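N-(5'-phosphoribosyl)anthranilate isomerase (PDB 4WUI) probably catalyses the isomerisation of N-(5-phospho-beta-D-ribosyl)anthranilate to 1-(2-carboxyphenylamino)-1-deoxy-D-ribulose 5-phosphate, the third step of tryptophan synthesis from chorismate. Local coordinates at residues A23-I28 with A195-A200; T47-V52 with T77-L82; T65-A70 with A94-R99. All blocks are in the same frame, centred on the assembly; numbering follows the deposited sequence.

Contact 1. Residues A23-I28 with A195-A200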
loop_
_atom_site.group_PDB
_atom_site.type_symbol
_atom_site.label_atom_id
_atom_site.label_comp_id
_atom_site.label_asym_id
_atom_site.label_seq_id
_atom_site.Cartn_x
_atom_site.Cartn_y
_atom_site.Cartn_z
ATOM N N ALA A 23 -13.535 -3.762 -8.663
ATOM C CA ALA A 23 -13.028 -4.911 -7.906
ATOM C C ALA A 23 -13.255 -4.738 -6.398
ATOM O O ALA A 23 -12.914 -5.618 -5.625
ATOM C CB ALA A 23 -11.561 -5.086 -8.168
ATOM N N HIS A 24 -13.817 -3.616 -5.969
ATOM C CA HIS A 24 -14.110 -3.367 -4.558
ATOM C C HIS A 24 -12.869 -3.480 -3.687
ATOM O O HIS A 24 -12.914 -4.106 -2.623
ATOM C CB HIS A 24 -15.259 -4.254 -4.076
ATOM C CG HIS A 24 -16.516 -3.982 -4.832
ATOM N ND1 HIS A 24 -16.861 -4.630 -5.996
ATOM C CD2 HIS A 24 -17.438 -3.007 -4.671
ATOM C CE1 HIS A 24 -18.005 -4.145 -6.458
ATOM N NE2 HIS A 24 -18.370 -3.149 -5.671
ATOM N N VAL A 25 -11.781 -2.863 -4.123
ATOM C CA VAL A 25 -10.603 -2.775 -3.266
ATOM C C VAL A 25 -10.914 -1.928 -2.037
ATOM O O VAL A 25 -11.880 -1.178 -1.977
ATOM C CB VAL A 25 -9.367 -2.229 -4.001
ATOM C CG1 VAL A 25 -9.025 -3.063 -5.250
ATOM C CG2 VAL A 25 -9.515 -0.738 -4.306
ATOM N N ASP A 26 -10.027 -2.016 -1.052
ATOM C CA ASP A 26 -10.176 -1.252 0.173
ATOM C C ASP A 26 -9.445 0.063 0.205
ATOM O O ASP A 26 -9.834 0.970 0.960
ATOM C CB ASP A 26 -9.763 -2.108 1.360
ATOM C CG ASP A 26 -10.573 -3.365 1.411
ATOM O OD1 ASP A 26 -11.795 -3.288 1.515
ATOM O OD2 ASP A 26 -9.985 -4.449 1.285
ATOM N N ALA A 27 -8.382 0.194 -0.597
ATOM C CA ALA A 27 -7.568 1.419 -0.595
ATOM C C ALA A 27 -6.924 1.609 -1.943
ATOM O O ALA A 27 -6.600 0.632 -2.645
ATOM C CB ALA A 27 -6.491 1.387 0.489
ATOM N N ILE A 28 -6.695 2.875 -2.266
ATOM C CA ILE A 28 -5.952 3.296 -3.453
ATOM C C ILE A 28 -4.871 4.254 -3.003
ATOM O O ILE A 28 -5.156 5.229 -2.279
ATOM C CB ILE A 28 -6.862 4.010 -4.491
ATOM C CG1 ILE A 28 -7.812 3.017 -5.136
ATOM C CG2 ILE A 28 -6.011 4.742 -5.525
ATOM C CD1 ILE A 28 -8.951 3.668 -5.972
ATOM N N ALA A 195 -7.842 -9.593 -11.640
ATOM C CA ALA A 195 -7.273 -10.930 -11.397
ATOM C C ALA A 195 -6.657 -11.012 -9.999
ATOM O O ALA A 195 -6.790 -12.030 -9.306
ATOM C CB ALA A 195 -6.236 -11.255 -12.445
ATOM N N PHE A 196 -5.950 -9.966 -9.595
ATOM C CA PHE A 196 -5.328 -9.925 -8.287
ATOM C C PHE A 196 -6.364 -10.081 -7.191
ATOM O O PHE A 196 -6.198 -10.871 -6.253
ATOM C CB PHE A 196 -4.576 -8.602 -8.110
ATOM C CG PHE A 196 -3.809 -8.516 -6.829
ATOM C CD1 PHE A 196 -2.520 -9.022 -6.754
ATOM C CD2 PHE A 196 -4.375 -8.004 -5.674
ATOM C CE1 PHE A 196 -1.804 -8.964 -5.582
ATOM C CE2 PHE A 196 -3.642 -7.953 -4.493
ATOM C CZ PHE A 196 -2.363 -8.438 -4.460
ATOM N N VAL A 197 -7.438 -9.304 -7.279
ATOM C CA VAL A 197 -8.465 -9.335 -6.269
ATOM C C VAL A 197 -9.155 -10.709 -6.254
ATOM O O VAL A 197 -9.452 -11.259 -5.188
ATOM C CB VAL A 197 -9.424 -8.166 -6.429
ATOM C CG1 VAL A 197 -10.585 -8.290 -5.480
ATOM C CG2 VAL A 197 -8.682 -6.838 -6.227
ATOM N N GLN A 198 -9.434 -11.262 -7.436
ATOM C CA GLN A 198 -10.050 -12.577 -7.503
ATOM C C GLN A 198 -9.171 -13.613 -6.812
ATOM O O GLN A 198 -9.644 -14.424 -6.020
ATOM C CB GLN A 198 -10.291 -12.981 -8.945
ATOM C CG GLN A 198 -10.915 -14.355 -9.070
ATOM C CD GLN A 198 -11.227 -14.687 -10.502
ATOM O OE1 GLN A 198 -11.945 -13.946 -11.167
ATOM N NE2 GLN A 198 -10.708 -15.796 -10.988
ATOM N N ALA A 199 -7.895 -13.618 -7.116
ATOM C CA ALA A 199 -6.969 -14.571 -6.526
ATOM C C ALA A 199 -6.899 -14.401 -5.006
ATOM O O ALA A 199 -6.905 -15.385 -4.245
ATOM C CB ALA A 199 -5.581 -14.429 -7.137
ATOM N N ALA A 200 -6.827 -13.152 -4.551
ATOM C CA ALA A 200 -6.658 -12.854 -3.130
ATOM C C ALA A 200 -7.925 -13.255 -2.347
ATOM O O ALA A 200 -7.836 -13.851 -1.274
ATOM C CB ALA A 200 -6.352 -11.393 -2.941
#
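Val-197 uses both of its methyls on Ala-23 and one of them also on Val-25, and through it the C-terminal helix 190-204 packs on the turn that leads from helix 14-22 into strand 27-32. Just before it, the ring of Phe-196 packs on Val-175 and Val-177 of strand 174-177 and on Val-163 of helix 163-170. At Val-197 the two branches divide the work. CG1 stands opposite the backbone N (chi1 173°) and comes to 3.5 Å from Ala-23 O, a van der Waals approach to a carbonyl. CG2 lies 3.9 Å from Ala-23 CB and equally 3.9 Å from Val-25 CG1, so it bridges the two residues of the turn. Val-197 and Val-25 cross at about a right angle and touch through one methyl each. Further along, Ala-199 and Ala-200 pack on Val-163 and Ile-167 of helix 163-170. The next residue, Arg-201, returns to the turn with hydrogen bonds from NH1 to Ala-23 O and from NH2 to His-24 O.

Helix 14-22 ends in a Schellman motif with His-24 at positive phi (57°), and it is the carbonyls at this end that accept from Arg-201. In this TIM barrel the last helix thereby joins the first helix-to-strand connection and helps complete the outer ring of helices. Within the two segments the 107 Å² of buried surface comes from methyl packing, including one methyl against a carbonyl oxygen; the chemistry therefore implies a contact that depends on fit of shape, with the polar, directional bonds to the turn supplied by Arg-201.

Contact 2. Residues T47-V52 with T77-L82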
loop_
_atom_site.group_PDB
_atom_site.type_symbol
_atom_site.label_atom_id
_atom_site.label_comp_id
_atom_site.label_asym_id
_atom_site.label_seq_id
_atom_site.Cartn_x
_atom_site.Cartn_y
_atom_site.Cartn_z
ATOM N N THR A 47 -7.382 16.096 -7.870
ATOM C CA THR A 47 -8.523 15.708 -8.687
ATOM C C THR A 47 -8.780 14.204 -8.614
ATOM O O THR A 47 -9.944 13.780 -8.514
ATOM C CB THR A 47 -8.436 16.150 -10.145
ATOM O OG1 THR A 47 -7.372 15.444 -10.773
ATOM C CG2 THR A 47 -8.256 17.655 -10.287
ATOM N N LEU A 48 -7.729 13.402 -8.629
ATOM C CA LEU A 48 -7.911 11.953 -8.579
ATOM C C LEU A 48 -8.623 11.542 -7.286
ATOM O O LEU A 48 -9.565 10.735 -7.287
ATOM C CB LEU A 48 -6.566 11.248 -8.668
ATOM C CG LEU A 48 -5.943 11.167 -10.068
ATOM C CD1 LEU A 48 -4.453 10.888 -9.978
ATOM C CD2 LEU A 48 -6.631 10.149 -10.959
ATOM N N THR A 49 -8.174 12.095 -6.169
ATOM C CA THR A 49 -8.725 11.751 -4.879
ATOM C C THR A 49 -10.207 12.047 -4.811
ATOM O O THR A 49 -10.979 11.266 -4.254
ATOM C CB THR A 49 -7.969 12.499 -3.757
ATOM O OG1 THR A 49 -6.613 12.028 -3.718
ATOM C CG2 THR A 49 -8.566 12.322 -2.388
ATOM N N ALA A 50 -10.620 13.169 -5.397
ATOM C CA ALA A 50 -12.002 13.592 -5.337
ATOM C C ALA A 50 -12.918 12.669 -6.120
ATOM O O ALA A 50 -14.116 12.675 -5.897
ATOM C CB ALA A 50 -12.140 15.015 -5.845
ATOM N N THR A 51 -12.376 11.868 -7.029
ATOM C CA THR A 51 -13.214 10.954 -7.816
ATOM C C THR A 51 -13.477 9.624 -7.108
ATOM O O THR A 51 -14.308 8.872 -7.570
ATOM C CB THR A 51 -12.610 10.631 -9.194
ATOM O OG1 THR A 51 -11.473 9.775 -9.077
ATOM C CG2 THR A 51 -12.226 11.906 -9.961
ATOM N N VAL A 52 -12.765 9.319 -6.032
ATOM C CA VAL A 52 -12.877 8.027 -5.349
ATOM C C VAL A 52 -14.047 8.099 -4.347
ATOM O O VAL A 52 -14.162 9.078 -3.604
ATOM C CB VAL A 52 -11.550 7.708 -4.623
ATOM C CG1 VAL A 52 -11.664 6.389 -3.869
ATOM C CG2 VAL A 52 -10.405 7.663 -5.595
ATOM N N THR A 77 -4.984 17.754 -0.367
ATOM C CA THR A 77 -5.523 16.783 -1.317
ATOM C C THR A 77 -6.759 16.077 -0.813
ATOM O O THR A 77 -7.481 15.469 -1.587
ATOM C CB THR A 77 -4.491 15.730 -1.716
ATOM O OG1 THR A 77 -4.045 15.006 -0.566
ATOM C CG2 THR A 77 -3.312 16.358 -2.463
ATOM N N GLY A 78 -6.998 16.096 0.493
ATOM C CA GLY A 78 -8.184 15.478 1.037
ATOM C C GLY A 78 -8.118 13.961 1.172
ATOM O O GLY A 78 -9.167 13.318 1.341
ATOM N N VAL A 79 -6.922 13.378 1.148
ATOM C CA VAL A 79 -6.789 11.940 1.314
ATOM C C VAL A 79 -7.210 11.502 2.733
ATOM O O VAL A 79 -7.201 12.269 3.697
ATOM C CB VAL A 79 -5.376 11.447 1.026
ATOM C CG1 VAL A 79 -5.016 11.648 -0.448
ATOM C CG2 VAL A 79 -4.353 12.076 1.970
ATOM N N SER A 80 -7.522 10.221 2.849
ATOM C CA SER A 80 -7.847 9.596 4.126
ATOM C C SER A 80 -6.593 9.341 4.971
ATOM O O SER A 80 -6.651 9.410 6.201
ATOM C CB SER A 80 -8.547 8.234 3.882
ATOM O OG SER A 80 -9.501 8.183 2.812
ATOM N N VAL A 81 -5.506 8.932 4.332
ATOM C CA VAL A 81 -4.335 8.368 5.002
ATOM C C VAL A 81 -3.056 8.969 4.413
ATOM O O VAL A 81 -2.970 9.158 3.202
ATOM C CB VAL A 81 -4.278 6.839 4.802
ATOM C CG1 VAL A 81 -3.034 6.220 5.386
ATOM C CG2 VAL A 81 -5.519 6.144 5.330
ATOM N N LEU A 82 -2.084 9.228 5.284
ATOM C CA LEU A 82 -0.718 9.571 4.889
ATOM C C LEU A 82 0.190 8.381 5.130
ATOM O O LEU A 82 0.345 7.953 6.280
ATOM C CB LEU A 82 -0.247 10.788 5.688
ATOM C CG LEU A 82 1.206 11.214 5.469
ATOM C CD1 LEU A 82 1.485 11.591 4.025
ATOM C CD2 LEU A 82 1.556 12.382 6.380
#
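Thr-49 inserts its side chain against the turn formed by Thr-77, Gly-78 and Val-79, and accounts for 66 of the 116 Å² buried here. Its methyl does most of the touching: CG2 is 3.4 Å from Thr-77 O and 3.9 Å from Gly-78 O, so it rests against two successive carbonyls. The hydroxyl oxygen lies nearest Val-79, with OG1 3.7 Å from Val-79 CG1, and the two side chains meet nearly at right angles.

What sets these positions is the rotation of Thr-49. With chi1 at -65°, OG1 sits beside the backbone N and hydrogen-bonds to Ile-45 O one helical turn back; the same rotation sets CG2 anti to the backbone N, where it meets the carbonyls. On the other side, Gly-78 leaves the helical conformation with positive phi (79°), ending helix 67-77. The Thr-77 hydroxyl is likewise occupied within its own helix, by Leu-73 O.

Around this pairing, Thr-49 and Val-79 share Thr-58 of strand 57-62 as a neighbour; Thr-49 also touches Phe-30 of strand 27-32, and Val-79 reaches Leu-60. Thr-49 thus joins helix 42-50 to the connection between helix 67-77 and strand 81-84, over strands 27-32 and 57-62 of the TIM barrel.

Contact 3. Residues T65-A70 with A94-R99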
loop_
_atom_site.group_PDB
_atom_site.type_symbol
_atom_site.label_atom_id
_atom_site.label_comp_id
_atom_site.label_asym_id
_atom_site.label_seq_id
_atom_site.Cartn_x
_atom_site.Cartn_y
_atom_site.Cartn_z
ATOM N N THR A 65 9.562 13.830 0.640
ATOM C CA THR A 65 8.936 15.118 0.917
ATOM C C THR A 65 9.154 15.465 2.400
ATOM O O THR A 65 8.820 14.677 3.266
ATOM C CB THR A 65 7.439 15.051 0.595
ATOM O OG1 THR A 65 7.237 14.671 -0.778
ATOM C CG2 THR A 65 6.743 16.362 0.889
ATOM N N PRO A 66 9.696 16.654 2.722
ATOM C CA PRO A 66 9.832 17.034 4.137
ATOM C C PRO A 66 8.512 16.834 4.864
ATOM O O PRO A 66 7.456 17.167 4.327
ATOM C CB PRO A 66 10.211 18.510 4.070
ATOM C CG PRO A 66 10.930 18.644 2.744
ATOM C CD PRO A 66 10.222 17.695 1.812
ATOM N N ILE A 67 8.560 16.304 6.082
ATOM C CA ILE A 67 7.347 15.850 6.728
ATOM C C ILE A 67 6.295 16.935 6.902
ATOM O O ILE A 67 5.114 16.654 6.734
ATOM C CB ILE A 67 7.670 15.105 8.067
ATOM C CG1 ILE A 67 6.451 14.330 8.591
ATOM C CG2 ILE A 67 8.212 16.047 9.120
ATOM C CD1 ILE A 67 5.997 13.220 7.670
ATOM N N ALA A 68 6.678 18.173 7.200
ATOM C CA ALA A 68 5.672 19.216 7.322
ATOM C C ALA A 68 4.955 19.471 5.978
ATOM O O ALA A 68 3.748 19.742 5.944
ATOM C CB ALA A 68 6.295 20.499 7.863
ATOM N N ASP A 69 5.704 19.408 4.884
ATOM C CA ASP A 69 5.126 19.548 3.556
ATOM C C ASP A 69 4.223 18.367 3.206
ATOM O O ASP A 69 3.197 18.553 2.549
ATOM C CB ASP A 69 6.222 19.662 2.495
ATOM C CG ASP A 69 6.973 20.971 2.524
ATOM O OD1 ASP A 69 6.605 21.897 3.281
ATOM O OD2 ASP A 69 7.896 21.090 1.684
ATOM N N ALA A 70 4.613 17.173 3.632
ATOM C CA ALA A 70 3.799 16.003 3.387
ATOM C C ALA A 70 2.463 16.108 4.094
ATOM O O ALA A 70 1.415 15.748 3.548
ATOM C CB ALA A 70 4.535 14.742 3.794
ATOM N N ALA A 94 6.050 9.952 14.167
ATOM C CA ALA A 94 5.269 10.394 15.315
ATOM C C ALA A 94 4.846 11.858 15.188
ATOM O O ALA A 94 3.769 12.231 15.649
ATOM C CB ALA A 94 6.049 10.158 16.587
ATOM N N TYR A 95 5.692 12.680 14.584
ATOM C CA TYR A 95 5.345 14.073 14.317
ATOM C C TYR A 95 4.082 14.107 13.472
ATOM O O TYR A 95 3.126 14.846 13.754
ATOM C CB TYR A 95 6.517 14.745 13.585
ATOM C CG TYR A 95 6.288 16.189 13.213
ATOM C CD1 TYR A 95 6.643 17.220 14.070
ATOM C CD2 TYR A 95 5.754 16.529 11.985
ATOM C CE1 TYR A 95 6.449 18.545 13.738
ATOM C CE2 TYR A 95 5.554 17.854 11.639
ATOM C CZ TYR A 95 5.900 18.855 12.505
ATOM O OH TYR A 95 5.684 20.162 12.118
ATOM N N ALA A 96 4.056 13.288 12.418
ATOM C CA ALA A 96 2.883 13.193 11.564
ATOM C C ALA A 96 1.673 12.607 12.284
ATOM O O ALA A 96 0.565 13.099 12.141
ATOM C CB ALA A 96 3.216 12.392 10.313
ATOM N N ALA A 97 1.887 11.550 13.075
ATOM C CA ALA A 97 0.776 10.902 13.756
ATOM C C ALA A 97 0.079 11.840 14.735
ATOM O O ALA A 97 -1.122 11.703 14.947
ATOM C CB ALA A 97 1.248 9.638 14.452
ATOM N N ALA A 98 0.799 12.780 15.315
ATOM C CA ALA A 98 0.167 13.734 16.215
ATOM C C ALA A 98 -0.669 14.770 15.463
ATOM O O ALA A 98 -1.548 15.421 16.064
ATOM C CB ALA A 98 1.213 14.444 17.073
ATOM N N ARG A 99 -0.391 14.948 14.182
ATOM C CA ARG A 99 -0.907 16.068 13.388
ATOM C C ARG A 99 -1.874 15.670 12.285
ATOM O O ARG A 99 -2.417 16.551 11.621
ATOM C CB ARG A 99 0.271 16.863 12.816
ATOM C CG ARG A 99 1.022 17.640 13.881
ATOM C CD ARG A 99 2.368 18.135 13.409
ATOM N NE ARG A 99 3.052 18.918 14.433
ATOM C CZ ARG A 99 3.664 18.397 15.484
ATOM N NH1 ARG A 99 3.697 17.084 15.673
ATOM N NH2 ARG A 99 4.260 19.196 16.355
#
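Ile-67 and Ala-68, in the first turn of helix 67-77, face Tyr-95 and Ala-96 of helix 90-99. Ahead of them Thr-65 accepts a hydrogen bond at its backbone O from Tyr-88 OH, and Pro-66 takes the N-cap position, its O receiving the Ala-70 N bond at 2.9 Å. At Ile-67, CG2 approaches the ring of Tyr-95 obliquely, 3.8 Å from CD2, and the two side chains run past each other in opposite directions. A chi1 of -166° sets CG1 opposite the backbone N, between Tyr-95 and Ala-96, and chi2 of 63° turns CD1 to 3.9 Å from Ala-96 CB.

These are neighbouring outer helices of the (beta/alpha)8 barrel, separated along the chain by strand 81-84. Ala-68 adds a looser touch, its CB lying 4.3 Å from Tyr-95 OH. One turn after Ile-67, Leu-71 also touches Tyr-95, Ala-96 and Arg-99. The tyrosine ring is flanked by Arg-99: the guanidinium carbon CZ sits 3.3 Å above the ring plane, displaced toward the rim. Arg-99 NH1 donates to Tyr-95 O at 3.0 Å, almost within the guanidinium plane (13° out of it) and onto a carbonyl lone pair, which helps hold the group beside the ring.

How the contacts relate
All three contacts lie in the outer layer of one barrel, but contacts 1 and 2 are largely buried, contact 3 only partly. The first two each pair a helix with a connection from a helix into a strand, 27-32 or 81-84; contact 3 pairs two helices. Helix 67-77 serves two of them, its start in contact 3 and its C-terminal end in contact 2. Contacts 1 and 2 meet where Ile-28 packs on Val-52, contacts 2 and 3 where Leu-82 touches Ala-70 and Ala-96; contacts 1 and 3 fall on opposite sides of the chain's centre. Chemistry differs too: valine and alanine methyls in contact 1, a threonine on carbonyls in contact 2, isoleucine and alanine on a tyrosine and an alanine in contact 3.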